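Local structure of ultraspiracle (Drosophila melanogaster, 1HG4) at residues L33-Y38 against D44-V49; P71-V76 against I184-P189. The protein probably regulates transcription as a nuclear hormone receptor, its ligand-binding domain being captured in an inactive conformation with a phospholipid in the pocket. All blocks are in the same frame, centred on the assembly; numbering follows the deposited sequence.

After helix 11-24 the chain runs through a long loop, and contact 1 closes its last part: residues 33-38 fold back on the start of helix 46-68, with a short connection between. That helix then leads across the domain to the loop holding 71-76, where contact 2 opens. Contact 2 closes a far larger excursion, taking in helix 78-100, the hairpin of strands 134-136 and 142-144, and helices 145-151 and 154-171, before the end of helix 175-186 returns to the 71-76 loop. The two contacts follow in series, neither nested nor crossed. They lie on opposite sides of the chain's centre, their own centres about 34 Å apart, with helix 46-68 linking the two regions.

Contact 1 of 2, residues L33-Y38 against D44-V49; sequences LRVGPY and DYKGAV. With LPP (2-(hexadecanoyloxy)-1-[(phosphonooxy)methyl]ethyl hexadecanoate), chain G.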
loop_
_atom_site.group_PDB
_atom_site.type_symbol
_atom_site.label_atom_id
_atom_site.label_comp_id
_atom_site.label_asym_id
_atom_site.label_seq_id
_atom_site.Cartn_x
_atom_site.Cartn_y
_atom_site.Cartn_z
ATOM N N LEU A 33 -11.168 -27.225 -20.002
ATOM C CA LEU A 33 -10.430 -28.078 -20.914
ATOM C C LEU A 33 -11.360 -29.138 -21.467
ATOM O O LEU A 33 -12.308 -29.559 -20.806
ATOM C CB LEU A 33 -9.260 -28.759 -20.199
ATOM C CG LEU A 33 -7.998 -27.948 -19.895
ATOM C CD1 LEU A 33 -8.345 -26.720 -19.123
ATOM C CD2 LEU A 33 -7.030 -28.799 -19.109
ATOM N N ARG A 34 -11.078 -29.558 -22.692
ATOM C CA ARG A 34 -11.846 -30.587 -23.367
ATOM C C ARG A 34 -11.335 -30.709 -24.792
ATOM O O ARG A 34 -10.844 -29.739 -25.382
ATOM C CB ARG A 34 -13.341 -30.256 -23.376
ATOM C CG ARG A 34 -13.657 -28.902 -23.928
ATOM C CD ARG A 34 -15.037 -28.889 -24.537
ATOM N NE ARG A 34 -15.346 -27.562 -25.065
ATOM C CZ ARG A 34 -15.939 -26.596 -24.370
ATOM N NH1 ARG A 34 -16.302 -26.809 -23.106
ATOM N NH2 ARG A 34 -16.160 -25.415 -24.944
ATOM N N VAL A 35 -11.439 -31.910 -25.342
ATOM C CA VAL A 35 -10.962 -32.153 -26.691
ATOM C C VAL A 35 -12.124 -32.044 -27.664
ATOM O O VAL A 35 -13.137 -32.716 -27.507
ATOM C CB VAL A 35 -10.241 -33.546 -26.778
ATOM C CG1 VAL A 35 -10.919 -34.547 -25.875
ATOM C CG2 VAL A 35 -10.227 -34.058 -28.202
ATOM N N GLY A 36 -11.977 -31.152 -28.642
ATOM C CA GLY A 36 -13.011 -30.950 -29.643
ATOM C C GLY A 36 -12.509 -31.352 -31.019
ATOM O O GLY A 36 -11.351 -31.759 -31.150
ATOM N N PRO A 37 -13.342 -31.251 -32.071
ATOM C CA PRO A 37 -12.920 -31.625 -33.429
ATOM C C PRO A 37 -11.765 -30.807 -34.017
ATOM O O PRO A 37 -11.316 -31.078 -35.131
ATOM C CB PRO A 37 -14.208 -31.488 -34.239
ATOM C CG PRO A 37 -14.952 -30.400 -33.510
ATOM C CD PRO A 37 -14.744 -30.798 -32.065
ATOM N N TYR A 38 -11.277 -29.821 -33.269
ATOM C CA TYR A 38 -10.174 -28.981 -33.741
ATOM C C TYR A 38 -8.888 -29.150 -32.916
ATOM O O TYR A 38 -7.901 -28.428 -33.107
ATOM C CB TYR A 38 -10.619 -27.514 -33.751
ATOM C CG TYR A 38 -11.769 -27.255 -34.709
ATOM C CD1 TYR A 38 -12.929 -28.035 -34.659
ATOM C CD2 TYR A 38 -11.689 -26.254 -35.681
ATOM C CE1 TYR A 38 -13.974 -27.836 -35.546
ATOM C CE2 TYR A 38 -12.737 -26.041 -36.576
ATOM C CZ TYR A 38 -13.877 -26.840 -36.499
ATOM O OH TYR A 38 -14.928 -26.645 -37.370
ATOM N N ASP A 44 -6.873 -41.896 -31.515
ATOM C CA ASP A 44 -6.649 -42.984 -30.567
ATOM C C ASP A 44 -6.289 -42.496 -29.162
ATOM O O ASP A 44 -6.379 -43.251 -28.191
ATOM C CB ASP A 44 -5.534 -43.911 -31.059
ATOM C CG ASP A 44 -5.902 -44.655 -32.333
ATOM O OD1 ASP A 44 -7.076 -44.583 -32.787
ATOM O OD2 ASP A 44 -4.994 -45.321 -32.875
ATOM N N TYR A 45 -5.867 -41.244 -29.043
ATOM C CA TYR A 45 -5.515 -40.738 -27.736
ATOM C C TYR A 45 -6.483 -39.697 -27.177
ATOM O O TYR A 45 -6.148 -38.970 -26.253
ATOM C CB TYR A 45 -4.088 -40.195 -27.760
ATOM C CG TYR A 45 -3.034 -41.256 -28.016
ATOM C CD1 TYR A 45 -2.445 -41.957 -26.951
ATOM C CD2 TYR A 45 -2.618 -41.560 -29.322
ATOM C CE1 TYR A 45 -1.458 -42.937 -27.173
ATOM C CE2 TYR A 45 -1.633 -42.536 -29.564
ATOM C CZ TYR A 45 -1.053 -43.221 -28.485
ATOM O OH TYR A 45 -0.063 -44.164 -28.721
ATOM N N LYS A 46 -7.690 -39.641 -27.726
ATOM C CA LYS A 46 -8.686 -38.695 -27.248
ATOM C C LYS A 46 -9.218 -39.084 -25.870
ATOM O O LYS A 46 -9.346 -38.235 -24.993
ATOM C CB LYS A 46 -9.836 -38.569 -28.254
ATOM C CG LYS A 46 -9.452 -37.775 -29.498
ATOM C CD LYS A 46 -10.664 -37.351 -30.316
ATOM C CE LYS A 46 -10.246 -36.441 -31.470
ATOM N NZ LYS A 46 -11.407 -35.940 -32.273
ATOM N N GLY A 47 -9.519 -40.366 -25.683
ATOM C CA GLY A 47 -10.014 -40.824 -24.400
ATOM C C GLY A 47 -9.061 -40.419 -23.288
ATOM O O GLY A 47 -9.464 -39.810 -22.294
ATOM N N ALA A 48 -7.784 -40.736 -23.473
ATOM C CA ALA A 48 -6.747 -40.430 -22.496
ATOM C C ALA A 48 -6.645 -38.941 -22.182
ATOM O O ALA A 48 -6.620 -38.544 -21.018
ATOM C CB ALA A 48 -5.407 -40.944 -22.987
ATOM N N VAL A 49 -6.576 -38.120 -23.225
ATOM C CA VAL A 49 -6.484 -36.683 -23.039
ATOM C C VAL A 49 -7.728 -36.110 -22.369
ATOM O O VAL A 49 -7.628 -35.211 -21.533
ATOM C CB VAL A 49 -6.256 -35.956 -24.380
ATOM C CG1 VAL A 49 -6.334 -34.449 -24.176
ATOM C CG2 VAL A 49 -4.891 -36.338 -24.955
HETATM P P1 LPP G . 1.780 -39.325 -32.332
HETATM O O2 LPP G . 3.068 -40.120 -31.744
HETATM O O3 LPP G . 1.198 -40.287 -33.502
HETATM O O4 LPP G . 2.185 -37.741 -32.887
HETATM O O5 LPP G . 0.636 -39.317 -31.160
HETATM C C6 LPP G . 1.093 -39.375 -29.826
HETATM C C7 LPP G . 0.010 -38.872 -28.877
HETATM C C8 LPP G . 0.184 -39.564 -27.521
HETATM O O9 LPP G . 0.181 -37.475 -28.703
HETATM O O27 LPP G . -0.645 -38.969 -26.556
HETATM C C11 LPP G . -0.971 -36.749 -28.899
HETATM O O10 LPP G . -1.951 -37.106 -29.549
HETATM C C12 LPP G . -0.851 -35.407 -28.190
HETATM C C13 LPP G . -1.509 -35.519 -26.820
HETATM C C14 LPP G . -1.995 -34.157 -26.357
HETATM C C15 LPP G . -1.152 -33.716 -25.181
HETATM C C16 LPP G . -2.022 -32.994 -24.172
HETATM C C17 LPP G . -1.248 -32.865 -22.870
HETATM C C18 LPP G . -1.511 -31.499 -22.266
HETATM C C19 LPP G . -0.213 -30.707 -22.249
HETATM C C20 LPP G . 0.245 -30.528 -20.807
HETATM C C21 LPP G . 0.392 -29.041 -20.483
HETATM C C22 LPP G . -0.961 -28.450 -20.095
HETATM C C23 LPP G . -1.105 -28.407 -18.585
HETATM C C24 LPP G . -2.560 -28.096 -18.257
HETATM C C25 LPP G . -2.746 -27.983 -16.749
HETATM C C26 LPP G . -2.790 -26.518 -16.333
HETATM C C29 LPP G . -0.609 -39.648 -25.387
HETATM O O28 LPP G . 0.200 -40.512 -25.075
HETATM C C30 LPP G . -1.764 -39.156 -24.516
HETATM C C31 LPP G . -1.408 -39.286 -23.032
HETATM C C32 LPP G . -1.260 -37.904 -22.399
HETATM C C33 LPP G . 0.131 -37.774 -21.773
HETATM C C34 LPP G . 0.264 -36.419 -21.093
HETATM C C35 LPP G . 1.567 -36.363 -20.303
HETATM C C36 LPP G . 1.412 -35.416 -19.124
HETATM C C37 LPP G . 2.207 -34.140 -19.378
HETATM C C38 LPP G . 2.778 -33.601 -18.067
HETATM C C39 LPP G . 2.059 -32.315 -17.676
HETATM C C40 LPP G . 1.042 -32.622 -16.586
HETATM C C41 LPP G . 0.665 -31.354 -15.850
HETATM C C42 LPP G . -0.796 -31.454 -15.454
HETATM C C43 LPP G . -1.100 -30.448 -14.353
HETATM C C44 LPP G . -2.507 -30.692 -13.803
#
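Beside the head-group end of the lipid pocket, Val35 of the loop before helix 46-68 packs against Lys46 in the first turn of that helix. The valine crosses the lysine chain at about a right angle. Its CG2, set anti to the backbone N, lies 3.9 Å from Lys46 CD and nearly as close to CG and CE, while CG1 faces the backbone, 4.1 Å from Lys46 O. Lys46 is extended beyond CG and passes the valine toward Gly36; its NZ stays 4.3 Å from Gly36 O, too far for a hydrogen bond. Two residues near Lys46 in the chain, Tyr45 and Val49, meet the lipid. Tyr45, the N-cap residue, lays one ring face under the glycerol, with LPP C8 3.5 Å above the plane and over the ring centre. One turn on, Val49 CG2 meets the acyl carbon C14 of LPP at 3.9 Å. Lys150, hydrogen-bonded to LPP, also makes a weak hydrogen bond with Tyr45 OH. The helix start thus touches both loop and lipid. Between the Val35 and Lys46 side chains the contact is aliphatic, and at this point dispersion and partial burial of the methylenes probably matter more than the lysine charge.

Contact 2 of 2, residues P71-V76 against I184-P189; sequences PHFAQV and IILYNP
Tyr187 brings its phenol end up beside Pro71, the hydroxyl next to the proline ring, 3.6 Å from Tyr187 OH to Pro71 CD. The same hydroxyl donates a hydrogen bond to the carbonyl, 2.7 Å from Tyr187 OH to Pro71 O. It arrives in the carbonyl plane on a lone pair, with a C=O...donor angle of 134°. The two side chains cross at about a right angle, and it is the hydroxyl oxygen of the phenol that comes nearest the proline ring. Tyr187 has its CG beside the backbone N and anti to the carbonyl carbon (chi1 -63°), which swings the ring across to the 71-76 loop from a backbone that is already leaving the helix. There Tyr187 is the centre of an inverse gamma turn, closed by Asn188 N bonding to Leu186 O at 2.8 Å. One residue earlier, Leu186 directs CD1 to Phe73, 4.2 Å from its CE1, adding an apolar touch to the polar one. A phenylalanine in place of Tyr187 would probably leave the Pro71 carbonyl without this donor, and the aromatic ring without the bond that fixes its reach. On the loop side, Gln75 N to His72 O (2.8 Å) closes the turn that holds Phe73. Phe73 also packs on Leu84 and Leu85 of helix 78-100, and Tyr187 on Cys203 of helix 197-218. Within the helical ligand-binding domain, the contact therefore joins the C-terminal end of helix 175-186 to the loop between helices 46-68 and 78-100, with Phe9 near the chain's start touching both Pro71 and Tyr187.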
loop_
_atom_site.group_PDB
_atom_site.type_symbol
_atom_site.label_atom_id
_atom_site.label_comp_id
_atom_site.label_asym_id
_atom_site.label_seq_id
_atom_site.Cartn_x
_atom_site.Cartn_y
_atom_site.Cartn_z
ATOM N N PRO A 71 -9.148 -15.744 3.264
ATOM C CA PRO A 71 -9.328 -14.461 3.964
ATOM C C PRO A 71 -9.350 -13.256 3.028
ATOM O O PRO A 71 -8.422 -13.069 2.233
ATOM C CB PRO A 71 -8.136 -14.416 4.927
ATOM C CG PRO A 71 -7.900 -15.860 5.243
ATOM C CD PRO A 71 -8.056 -16.528 3.877
ATOM N N HIS A 72 -10.429 -12.470 3.122
ATOM C CA HIS A 72 -10.629 -11.243 2.330
ATOM C C HIS A 72 -10.944 -11.373 0.843
ATOM O O HIS A 72 -11.475 -10.426 0.247
ATOM C CB HIS A 72 -9.422 -10.304 2.489
ATOM C CG HIS A 72 -9.253 -9.784 3.880
ATOM N ND1 HIS A 72 -9.784 -8.581 4.295
ATOM C CD2 HIS A 72 -8.674 -10.337 4.974
ATOM C CE1 HIS A 72 -9.539 -8.417 5.583
ATOM N NE2 HIS A 72 -8.869 -9.469 6.019
ATOM N N PHE A 73 -10.630 -12.525 0.246
ATOM C CA PHE A 73 -10.866 -12.745 -1.181
ATOM C C PHE A 73 -12.252 -12.327 -1.663
ATOM O O PHE A 73 -12.376 -11.541 -2.602
ATOM C CB PHE A 73 -10.652 -14.212 -1.545
ATOM C CG PHE A 73 -10.652 -14.470 -3.029
ATOM C CD1 PHE A 73 -9.560 -14.106 -3.813
ATOM C CD2 PHE A 73 -11.744 -15.065 -3.647
ATOM C CE1 PHE A 73 -9.558 -14.331 -5.183
ATOM C CE2 PHE A 73 -11.746 -15.291 -5.024
ATOM C CZ PHE A 73 -10.658 -14.926 -5.788
ATOM N N ALA A 74 -13.289 -12.862 -1.025
ATOM C CA ALA A 74 -14.669 -12.554 -1.407
ATOM C C ALA A 74 -15.040 -11.098 -1.187
ATOM O O ALA A 74 -16.120 -10.654 -1.598
ATOM C CB ALA A 74 -15.639 -13.449 -0.640
ATOM N N GLN A 75 -14.156 -10.344 -0.541
ATOM C CA GLN A 75 -14.443 -8.945 -0.302
ATOM C C GLN A 75 -14.018 -8.026 -1.429
ATOM O O GLN A 75 -14.677 -7.025 -1.695
ATOM C CB GLN A 75 -13.816 -8.475 1.006
ATOM C CG GLN A 75 -14.750 -8.642 2.177
ATOM C CD GLN A 75 -15.253 -10.059 2.301
ATOM O OE1 GLN A 75 -14.488 -10.983 2.601
ATOM N NE2 GLN A 75 -16.548 -10.247 2.061
ATOM N N VAL A 76 -12.922 -8.340 -2.094
ATOM C CA VAL A 76 -12.503 -7.472 -3.169
ATOM C C VAL A 76 -13.594 -7.516 -4.220
ATOM O O VAL A 76 -14.391 -8.450 -4.262
ATOM C CB VAL A 76 -11.162 -7.917 -3.762
ATOM C CG1 VAL A 76 -10.165 -8.101 -2.642
ATOM C CG2 VAL A 76 -11.324 -9.185 -4.566
ATOM N N ILE A 184 0.679 -16.771 -1.458
ATOM C CA ILE A 184 1.480 -15.655 -1.976
ATOM C C ILE A 184 1.141 -15.488 -3.461
ATOM O O ILE A 184 1.014 -14.360 -3.959
ATOM C CB ILE A 184 3.020 -15.918 -1.793
ATOM C CG1 ILE A 184 3.386 -15.805 -0.324
ATOM C CG2 ILE A 184 3.866 -14.935 -2.610
ATOM C CD1 ILE A 184 4.642 -16.518 0.016
ATOM N N ILE A 185 0.975 -16.619 -4.151
ATOM C CA ILE A 185 0.651 -16.630 -5.570
ATOM C C ILE A 185 -0.717 -16.032 -5.824
ATOM O O ILE A 185 -0.864 -15.140 -6.665
ATOM C CB ILE A 185 0.688 -18.069 -6.138
ATOM C CG1 ILE A 185 2.120 -18.602 -6.089
ATOM C CG2 ILE A 185 0.170 -18.093 -7.561
ATOM C CD1 ILE A 185 2.228 -20.069 -6.427
ATOM N N LEU A 186 -1.720 -16.526 -5.111
ATOM C CA LEU A 186 -3.089 -16.026 -5.260
ATOM C C LEU A 186 -3.171 -14.513 -5.074
ATOM O O LEU A 186 -3.689 -13.810 -5.937
ATOM C CB LEU A 186 -4.025 -16.699 -4.243
ATOM C CG LEU A 186 -5.497 -16.274 -4.318
ATOM C CD1 LEU A 186 -6.087 -16.687 -5.667
ATOM C CD2 LEU A 186 -6.281 -16.921 -3.185
ATOM N N TYR A 187 -2.661 -14.025 -3.947
ATOM C CA TYR A 187 -2.687 -12.589 -3.618
ATOM C C TYR A 187 -1.660 -11.789 -4.431
ATOM O O TYR A 187 -0.678 -11.273 -3.880
ATOM C CB TYR A 187 -2.407 -12.385 -2.120
ATOM C CG TYR A 187 -3.440 -12.999 -1.194
ATOM C CD1 TYR A 187 -4.795 -12.761 -1.380
ATOM C CD2 TYR A 187 -3.058 -13.788 -0.114
ATOM C CE1 TYR A 187 -5.747 -13.293 -0.507
ATOM C CE2 TYR A 187 -4.000 -14.325 0.762
ATOM C CZ TYR A 187 -5.344 -14.068 0.555
ATOM O OH TYR A 187 -6.301 -14.572 1.412
ATOM N N ASN A 188 -1.906 -11.664 -5.732
ATOM C CA ASN A 188 -0.986 -10.967 -6.622
ATOM C C ASN A 188 -1.563 -9.600 -7.009
ATOM O O ASN A 188 -2.517 -9.506 -7.777
ATOM C CB ASN A 188 -0.734 -11.844 -7.855
ATOM C CG ASN A 188 0.221 -11.214 -8.853
ATOM O OD1 ASN A 188 0.499 -11.797 -9.903
ATOM N ND2 ASN A 188 0.722 -10.028 -8.543
ATOM N N PRO A 189 -0.970 -8.518 -6.483
ATOM C CA PRO A 189 -1.412 -7.148 -6.746
ATOM C C PRO A 189 -0.900 -6.481 -8.015
ATOM O O PRO A 189 -1.354 -5.395 -8.365
ATOM C CB PRO A 189 -0.931 -6.408 -5.508
ATOM C CG PRO A 189 0.422 -7.046 -5.281
ATOM C CD PRO A 189 0.128 -8.532 -5.489
#